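Local structure of endonuclease and methylase LlaGI (Lactococcus lactis, 5FFJ) at residues A606-I614 with S635-S643; T816-T824 with I871-S879. The protein is a Type ISP restriction-modification enzyme, seen here without its nuclease, that recognises a DNA sequence, probably methylates it, and carries a helicase-like ATPase probably driving translocation toward cleavage. One frame throughout, in Å; residues are numbered along the deposited sequence.

Interaction 1: A606-I614 with S635-S643; sequences AEMLSQHLI and SQAMESIVS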
loop_
_atom_site.group_PDB
_atom_site.type_symbol
_atom_site.label_atom_id
_atom_site.label_comp_id
_atom_site.label_asym_id
_atom_site.label_seq_id
_atom_site.Cartn_x
_atom_site.Cartn_y
_atom_site.Cartn_z
ATOM N N ALA A 606 -17.138 12.641 5.987
ATOM C CA ALA A 606 -18.053 12.572 4.853
ATOM C C ALA A 606 -17.777 11.326 4.019
ATOM O O ALA A 606 -18.704 10.676 3.535
ATOM C CB ALA A 606 -17.933 13.821 3.996
ATOM N N GLU A 607 -16.498 11.001 3.857
ATOM C CA GLU A 607 -16.095 9.807 3.121
ATOM C C GLU A 607 -16.625 8.543 3.790
ATOM O O GLU A 607 -17.028 7.597 3.112
ATOM C CB GLU A 607 -14.571 9.729 3.008
ATOM C CG GLU A 607 -13.952 10.746 2.063
ATOM C CD GLU A 607 -12.434 10.706 2.079
ATOM O OE1 GLU A 607 -11.870 9.748 2.648
ATOM O OE2 GLU A 607 -11.808 11.634 1.526
ATOM N N MET A 608 -16.619 8.528 5.120
ATOM C CA MET A 608 -17.078 7.364 5.866
ATOM C C MET A 608 -18.564 7.117 5.636
ATOM O O MET A 608 -19.005 5.970 5.585
ATOM C CB MET A 608 -16.802 7.536 7.361
ATOM C CG MET A 608 -15.334 7.426 7.734
ATOM S SD MET A 608 -15.062 7.324 9.512
ATOM C CE MET A 608 -15.680 5.678 9.861
ATOM N N LEU A 609 -19.334 8.191 5.491
ATOM C CA LEU A 609 -20.772 8.058 5.277
ATOM C C LEU A 609 -21.068 7.612 3.854
ATOM O O LEU A 609 -22.049 6.911 3.615
ATOM C CB LEU A 609 -21.495 9.373 5.569
ATOM C CG LEU A 609 -22.483 9.382 6.740
ATOM C CD1 LEU A 609 -23.179 10.731 6.803
ATOM C CD2 LEU A 609 -23.513 8.259 6.639
ATOM N N SER A 610 -20.229 8.028 2.910
ATOM C CA SER A 610 -20.368 7.591 1.526
ATOM C C SER A 610 -20.379 6.071 1.479
ATOM O O SER A 610 -21.353 5.466 1.036
ATOM C CB SER A 610 -19.235 8.140 0.656
ATOM O OG SER A 610 -19.344 7.672 -0.679
ATOM N N GLN A 611 -19.297 5.470 1.967
ATOM C CA GLN A 611 -19.154 4.018 2.017
ATOM C C GLN A 611 -20.363 3.335 2.649
ATOM O O GLN A 611 -20.733 2.228 2.257
ATOM C CB GLN A 611 -17.890 3.644 2.794
ATOM C CG GLN A 611 -16.596 4.089 2.132
ATOM C CD GLN A 611 -15.380 3.845 3.007
ATOM O OE1 GLN A 611 -15.499 3.381 4.141
ATOM N NE2 GLN A 611 -14.200 4.161 2.482
ATOM N N HIS A 612 -20.975 3.993 3.628
ATOM C CA HIS A 612 -22.164 3.452 4.276
ATOM C C HIS A 612 -23.356 3.442 3.321
ATOM O O HIS A 612 -24.072 2.445 3.226
ATOM C CB HIS A 612 -22.514 4.254 5.529
ATOM C CG HIS A 612 -23.869 3.939 6.081
ATOM N ND1 HIS A 612 -24.111 2.843 6.881
ATOM C CD2 HIS A 612 -25.060 4.566 5.932
ATOM C CE1 HIS A 612 -25.390 2.814 7.210
ATOM N NE2 HIS A 612 -25.988 3.851 6.649
ATOM N N LEU A 613 -23.561 4.554 2.620
ATOM C CA LEU A 613 -24.672 4.680 1.681
ATOM C C LEU A 613 -24.611 3.612 0.593
ATOM O O LEU A 613 -25.641 3.088 0.168
ATOM C CB LEU A 613 -24.679 6.066 1.029
ATOM C CG LEU A 613 -24.905 7.290 1.921
ATOM C CD1 LEU A 613 -25.001 8.547 1.064
ATOM C CD2 LEU A 613 -26.140 7.138 2.791
ATOM N N ILE A 614 -23.401 3.297 0.144
ATOM C CA ILE A 614 -23.219 2.350 -0.952
ATOM C C ILE A 614 -23.525 0.920 -0.526
ATOM O O ILE A 614 -24.180 0.174 -1.251
ATOM C CB ILE A 614 -21.776 2.376 -1.510
ATOM C CG1 ILE A 614 -21.279 3.812 -1.714
ATOM C CG2 ILE A 614 -21.697 1.595 -2.815
ATOM C CD1 ILE A 614 -22.286 4.747 -2.342
ATOM N N SER A 635 -24.969 1.541 11.917
ATOM C CA SER A 635 -25.920 1.644 10.822
ATOM C C SER A 635 -26.983 2.669 11.167
ATOM O O SER A 635 -27.147 3.652 10.456
ATOM C CB SER A 635 -26.571 0.293 10.538
ATOM O OG SER A 635 -25.610 -0.664 10.134
ATOM N N GLN A 636 -27.689 2.432 12.269
ATOM C CA GLN A 636 -28.701 3.362 12.758
ATOM C C GLN A 636 -28.127 4.769 12.906
ATOM O O GLN A 636 -28.758 5.746 12.505
ATOM C CB GLN A 636 -29.264 2.881 14.097
ATOM N N ALA A 637 -26.928 4.864 13.472
ATOM C CA ALA A 637 -26.262 6.151 13.645
ATOM C C ALA A 637 -25.977 6.792 12.293
ATOM O O ALA A 637 -26.056 8.013 12.147
ATOM C CB ALA A 637 -24.975 5.985 14.433
ATOM N N MET A 638 -25.644 5.963 11.311
ATOM C CA MET A 638 -25.436 6.437 9.950
ATOM C C MET A 638 -26.781 6.642 9.252
ATOM O O MET A 638 -26.976 7.622 8.540
ATOM C CB MET A 638 -24.574 5.452 9.160
ATOM C CG MET A 638 -23.124 5.352 9.620
ATOM S SD MET A 638 -22.171 6.849 9.298
ATOM C CE MET A 638 -20.527 6.164 9.108
ATOM N N GLU A 639 -27.708 5.711 9.466
ATOM C CA GLU A 639 -29.036 5.785 8.860
ATOM C C GLU A 639 -29.880 6.873 9.518
ATOM O O GLU A 639 -30.978 7.182 9.050
ATOM C CB GLU A 639 -29.760 4.436 8.956
ATOM C CG GLU A 639 -29.745 3.627 7.666
ATOM C CD GLU A 639 -30.763 4.127 6.659
ATOM O OE1 GLU A 639 -30.485 5.140 5.986
ATOM O OE2 GLU A 639 -31.845 3.512 6.550
ATOM N N SER A 640 -29.367 7.451 10.602
ATOM C CA SER A 640 -30.010 8.602 11.229
ATOM C C SER A 640 -29.517 9.898 10.598
ATOM O O SER A 640 -30.314 10.694 10.105
ATOM C CB SER A 640 -29.742 8.632 12.734
ATOM O OG SER A 640 -28.365 8.823 13.001
ATOM N N ILE A 641 -28.203 10.103 10.622
ATOM C CA ILE A 641 -27.598 11.336 10.119
ATOM C C ILE A 641 -27.977 11.613 8.666
ATOM O O ILE A 641 -28.062 12.770 8.254
ATOM C CB ILE A 641 -26.051 11.294 10.255
ATOM C CG1 ILE A 641 -25.403 12.576 9.714
ATOM C CG2 ILE A 641 -25.476 10.078 9.545
ATOM C CD1 ILE A 641 -25.870 13.841 10.398
ATOM N N VAL A 642 -28.214 10.556 7.893
ATOM C CA VAL A 642 -28.653 10.718 6.509
ATOM C C VAL A 642 -29.988 11.454 6.444
ATOM O O VAL A 642 -30.258 12.172 5.483
ATOM C CB VAL A 642 -28.799 9.362 5.779
ATOM C CG1 VAL A 642 -27.439 8.746 5.513
ATOM C CG2 VAL A 642 -29.684 8.408 6.569
ATOM N N SER A 643 -30.811 11.277 7.475
ATOM C CA SER A 643 -32.154 11.853 7.498
ATOM C C SER A 643 -32.140 13.374 7.380
ATOM O O SER A 643 -32.783 13.935 6.492
ATOM C CB SER A 643 -32.883 11.450 8.783
ATOM O OG SER A 643 -32.293 12.059 9.919
#
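Met638 lays its CB over one face of the His612 imidazole, a CH-pi contact nearly centred on the ring. The Met638 chain then bends (chi2 -68°) and carries the sulfur off the ring, past Leu609, whose CD2 lies 3.3 Å from Met638 SD. Met638 CE ends beside the backbone of Met608, 3.8 Å from Met608 O. The two methyls of Leu609 divide the work: CD2 takes the sulfur, while Leu609 CD1 meets Ile641 CG2 at 3.6 Å. One turn on, Leu613 CD2 touches Val642 CG1 at 3.4 Å, and Glu639 CG comes up in the plane of the imidazole, at its edge. No hydrogen bond joins the two segments. They illustrate largely apolar packing between steeply crossed helices of an all-helical region, here in the coupler range of the enzyme: the axes pass 10.4 Å apart at -103°, which confines the contact to about two turns of each. Around this core, Phe588 of helix 580-595 packs on Leu609, Met638 and Ile641. His612 swings its ring toward Met638 with CG anti to the backbone nitrogen (chi1 168°), and its ND1 is hydrogen-bonded to Tyr787 OH. Replacing His612 by an alanine removes the ring, which is likely to open a gap beneath Met638 CB and leave the Tyr787 hydroxyl without its imidazole partner. Tyr787 belongs to helix 783-797, in the methylase range, and also touches Ser635 and Met638.

Interaction 2: T816-T824 with I871-S879; sequences TDTFESTET and IEYPRLFKS
In the Rossmann-like methyltransferase fold, the turn that follows edge strand 813-815 reaches the start of helix 874-885, and Glu823 makes the junction by offering its carboxylate to that helix's first turn. Tyr873 holds the N-cap position and Pro874 has no N-H to give, which leaves the next two amides to do the binding. Glu823 OE1 accepts from Arg875 N on its syn lone pair, at 2.9 Å and nearly straight (163°), and Leu876 N donates to Glu823 OE2 at 2.8 Å, nearly along the C-O bond but less straight (130°). The CB of Glu823 leaves the backbone pointing away from the helix; a bend at chi2 (-65°) turns the carboxylate back to it. Arg875 passes alongside in the opposite direction, its guanidinium presenting one face to Glu823 O and its edge to Thr822 O, so the N-H groups do not aim at the nearer carbonyl.

Apolar groups meet behind the carboxylate. Phe819 CB lies 3.3 Å from Tyr873 CE2, the two rings lie obliquely, and Phe819 CD1 meets Leu876 CD2 at 3.4 Å. At the far end of the tyrosine, its OH lies 2.7 Å from Asp817 OD2. Asp817 holds the N-cap position of the short, weakly bonded helical turn 818-821, its OD1 accepting a weak bond from Phe819 N. Helix 899-910 also packs on Phe819 through Ser903 and on Leu876 through Arg905. The pattern is that of a carboxylate from elsewhere in the chain accepting from the first-turn amides of a helix, where the helix dipole would probably stabilise its charge.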
loop_
_atom_site.group_PDB
_atom_site.type_symbol
_atom_site.label_atom_id
_atom_site.label_comp_id
_atom_site.label_asym_id
_atom_site.label_seq_id
_atom_site.Cartn_x
_atom_site.Cartn_y
_atom_site.Cartn_z
ATOM N N THR A 816 -13.983 1.361 17.420
ATOM C CA THR A 816 -13.111 2.271 18.164
ATOM C C THR A 816 -11.625 2.114 17.875
ATOM O O THR A 816 -11.187 1.138 17.266
ATOM C CB THR A 816 -13.271 2.087 19.687
ATOM O OG1 THR A 816 -13.216 0.689 20.008
ATOM C CG2 THR A 816 -14.581 2.675 20.181
ATOM N N ASP A 817 -10.865 3.100 18.339
ATOM C CA ASP A 817 -9.415 3.019 18.434
ATOM C C ASP A 817 -9.062 2.696 19.880
ATOM O O ASP A 817 -9.091 3.583 20.736
ATOM C CB ASP A 817 -8.768 4.336 17.999
ATOM C CG ASP A 817 -7.257 4.326 18.142
ATOM O OD1 ASP A 817 -6.668 3.225 18.206
ATOM O OD2 ASP A 817 -6.656 5.421 18.183
ATOM N N THR A 818 -8.744 1.431 20.152
ATOM C CA THR A 818 -8.555 0.966 21.525
ATOM C C THR A 818 -7.469 1.761 22.229
ATOM O O THR A 818 -7.451 1.849 23.455
ATOM C CB THR A 818 -8.180 -0.530 21.595
ATOM O OG1 THR A 818 -6.791 -0.700 21.293
ATOM C CG2 THR A 818 -9.014 -1.344 20.630
ATOM N N PHE A 819 -6.561 2.334 21.448
ATOM C CA PHE A 819 -5.503 3.154 22.007
ATOM C C PHE A 819 -6.073 4.469 22.534
ATOM O O PHE A 819 -5.737 4.901 23.636
ATOM C CB PHE A 819 -4.425 3.427 20.962
ATOM C CG PHE A 819 -3.632 2.213 20.570
ATOM C CD1 PHE A 819 -3.105 1.370 21.534
ATOM C CD2 PHE A 819 -3.408 1.918 19.236
ATOM C CE1 PHE A 819 -2.372 0.255 21.175
ATOM C CE2 PHE A 819 -2.677 0.803 18.872
ATOM C CZ PHE A 819 -2.158 -0.028 19.843
ATOM N N GLU A 820 -6.935 5.101 21.741
ATOM C CA GLU A 820 -7.549 6.367 22.129
ATOM C C GLU A 820 -8.577 6.164 23.243
ATOM O O GLU A 820 -8.971 7.116 23.915
ATOM C CB GLU A 820 -8.212 7.033 20.919
ATOM C CG GLU A 820 -8.655 8.480 21.142
ATOM C CD GLU A 820 -7.494 9.454 21.189
ATOM O OE1 GLU A 820 -7.256 10.147 20.175
ATOM O OE2 GLU A 820 -6.825 9.537 22.240
ATOM N N SER A 821 -9.010 4.922 23.436
ATOM C CA SER A 821 -9.991 4.616 24.472
ATOM C C SER A 821 -9.483 5.003 25.858
ATOM O O SER A 821 -10.158 5.719 26.598
ATOM C CB SER A 821 -10.350 3.130 24.448
ATOM O OG SER A 821 -10.976 2.776 23.227
ATOM N N THR A 822 -8.287 4.533 26.199
ATOM C CA THR A 822 -7.711 4.774 27.520
ATOM C C THR A 822 -6.971 6.108 27.606
ATOM O O THR A 822 -6.293 6.382 28.597
ATOM C CB THR A 822 -6.732 3.650 27.912
ATOM O OG1 THR A 822 -5.718 3.522 26.906
ATOM C CG2 THR A 822 -7.463 2.327 28.061
ATOM N N GLU A 823 -7.102 6.937 26.575
ATOM C CA GLU A 823 -6.413 8.226 26.546
ATOM C C GLU A 823 -7.162 9.292 27.340
ATOM O O GLU A 823 -6.674 9.761 28.367
ATOM C CB GLU A 823 -6.217 8.696 25.103
ATOM C CG GLU A 823 -4.986 8.112 24.425
ATOM C CD GLU A 823 -3.692 8.567 25.073
ATOM O OE1 GLU A 823 -3.600 9.752 25.455
ATOM O OE2 GLU A 823 -2.769 7.736 25.209
ATOM N N THR A 824 -8.339 9.676 26.854
ATOM C CA THR A 824 -9.145 10.703 27.507
ATOM C C THR A 824 -10.544 10.185 27.832
ATOM O O THR A 824 -11.078 9.324 27.131
ATOM C CB THR A 824 -9.264 11.967 26.629
ATOM O OG1 THR A 824 -10.081 12.941 27.293
ATOM C CG2 THR A 824 -9.873 11.632 25.273
ATOM N N ILE A 871 -0.231 8.132 14.921
ATOM C CA ILE A 871 -1.016 9.062 15.718
ATOM C C ILE A 871 -0.433 9.153 17.123
ATOM O O ILE A 871 0.058 8.162 17.667
ATOM C CB ILE A 871 -2.499 8.634 15.796
ATOM C CG1 ILE A 871 -3.111 8.525 14.396
ATOM C CG2 ILE A 871 -3.307 9.631 16.621
ATOM C CD1 ILE A 871 -4.149 7.426 14.270
ATOM N N GLU A 872 -0.484 10.351 17.697
ATOM C CA GLU A 872 0.042 10.584 19.033
ATOM C C GLU A 872 -0.990 10.196 20.088
ATOM O O GLU A 872 -2.100 10.730 20.113
ATOM C CB GLU A 872 0.450 12.050 19.200
ATOM N N TYR A 873 -0.617 9.237 20.931
ATOM C CA TYR A 873 -1.423 8.820 22.076
ATOM C C TYR A 873 -0.656 9.120 23.365
ATOM O O TYR A 873 -0.026 8.225 23.932
ATOM C CB TYR A 873 -1.752 7.326 21.987
ATOM C CG TYR A 873 -2.403 6.912 20.683
ATOM C CD1 TYR A 873 -3.302 7.750 20.037
ATOM C CD2 TYR A 873 -2.116 5.686 20.096
ATOM C CE1 TYR A 873 -3.901 7.376 18.847
ATOM C CE2 TYR A 873 -2.711 5.304 18.909
ATOM C CZ TYR A 873 -3.601 6.151 18.287
ATOM O OH TYR A 873 -4.191 5.769 17.102
ATOM N N PRO A 874 -0.708 10.382 23.831
ATOM C CA PRO A 874 0.188 10.878 24.887
ATOM C C PRO A 874 0.218 10.028 26.156
ATOM O O PRO A 874 1.291 9.834 26.731
ATOM C CB PRO A 874 -0.372 12.274 25.192
ATOM C CG PRO A 874 -1.081 12.677 23.945
ATOM C CD PRO A 874 -1.662 11.418 23.396
ATOM N N ARG A 875 -0.934 9.523 26.581
ATOM C CA ARG A 875 -1.017 8.779 27.834
ATOM C C ARG A 875 -0.416 7.384 27.685
ATOM O O ARG A 875 0.044 6.793 28.663
ATOM C CB ARG A 875 -2.472 8.684 28.308
ATOM C CG ARG A 875 -2.658 8.959 29.799
ATOM C CD ARG A 875 -3.723 10.015 30.093
ATOM N NE ARG A 875 -5.023 9.418 30.396
ATOM C CZ ARG A 875 -5.950 9.979 31.168
ATOM N NH1 ARG A 875 -5.739 11.161 31.733
ATOM N NH2 ARG A 875 -7.098 9.351 31.379
ATOM N N LEU A 876 -0.414 6.864 26.459
ATOM C CA LEU A 876 0.150 5.544 26.190
ATOM C C LEU A 876 1.652 5.633 25.925
ATOM O O LEU A 876 2.409 4.738 26.305
ATOM C CB LEU A 876 -0.556 4.885 25.004
ATOM C CG LEU A 876 -0.032 3.504 24.592
ATOM C CD1 LEU A 876 -0.180 2.490 25.718
ATOM C CD2 LEU A 876 -0.747 3.018 23.343
ATOM N N PHE A 877 2.076 6.707 25.265
ATOM C CA PHE A 877 3.498 6.960 25.053
ATOM C C PHE A 877 4.220 7.042 26.392
ATOM O O PHE A 877 5.320 6.512 26.553
ATOM C CB PHE A 877 3.718 8.260 24.274
ATOM C CG PHE A 877 3.445 8.155 22.795
ATOM C CD1 PHE A 877 2.951 6.987 22.231
ATOM C CD2 PHE A 877 3.693 9.236 21.966
ATOM C CE1 PHE A 877 2.708 6.909 20.871
ATOM C CE2 PHE A 877 3.453 9.162 20.608
ATOM C CZ PHE A 877 2.960 7.999 20.060
ATOM N N LYS A 878 3.596 7.721 27.348
ATOM C CA LYS A 878 4.185 7.889 28.670
ATOM C C LYS A 878 4.338 6.539 29.358
ATOM O O LYS A 878 5.295 6.315 30.098
ATOM C CB LYS A 878 3.330 8.828 29.523
ATOM C CG LYS A 878 3.939 9.182 30.872
ATOM C CD LYS A 878 5.210 10.010 30.718
ATOM C CE LYS A 878 5.863 10.291 32.062
ATOM N NZ LYS A 878 4.902 10.844 33.055
ATOM N N SER A 879 3.388 5.642 29.110
ATOM C CA SER A 879 3.466 4.290 29.646
ATOM C C SER A 879 4.655 3.563 29.029
ATOM O O SER A 879 5.445 2.936 29.735
ATOM C CB SER A 879 2.173 3.524 29.375
ATOM O OG SER A 879 2.130 2.327 30.132
#

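The two contacts share no residue and do not touch; their centres are 27 Å apart. Interaction 1, partly buried, lies in the helical coupler range and joins parts of helices 602-623 and 633-646 through largely apolar contacts, with no hydrogen bond between the segments. Interaction 2 lies in the methylase range, about 6 Å from the bound DNA at its nearest atom, and sets a turn against a helix start: its interior is buried but Arg875 is exposed, and an aromatic and aliphatic patch gains two hydrogen bonds from main-chain amides to a carboxylate. Both meet the boundary between coupler and methyltransferase, the first through Tyr787 and the second through Asn597, which touches Asp817, Glu820 and Ile871.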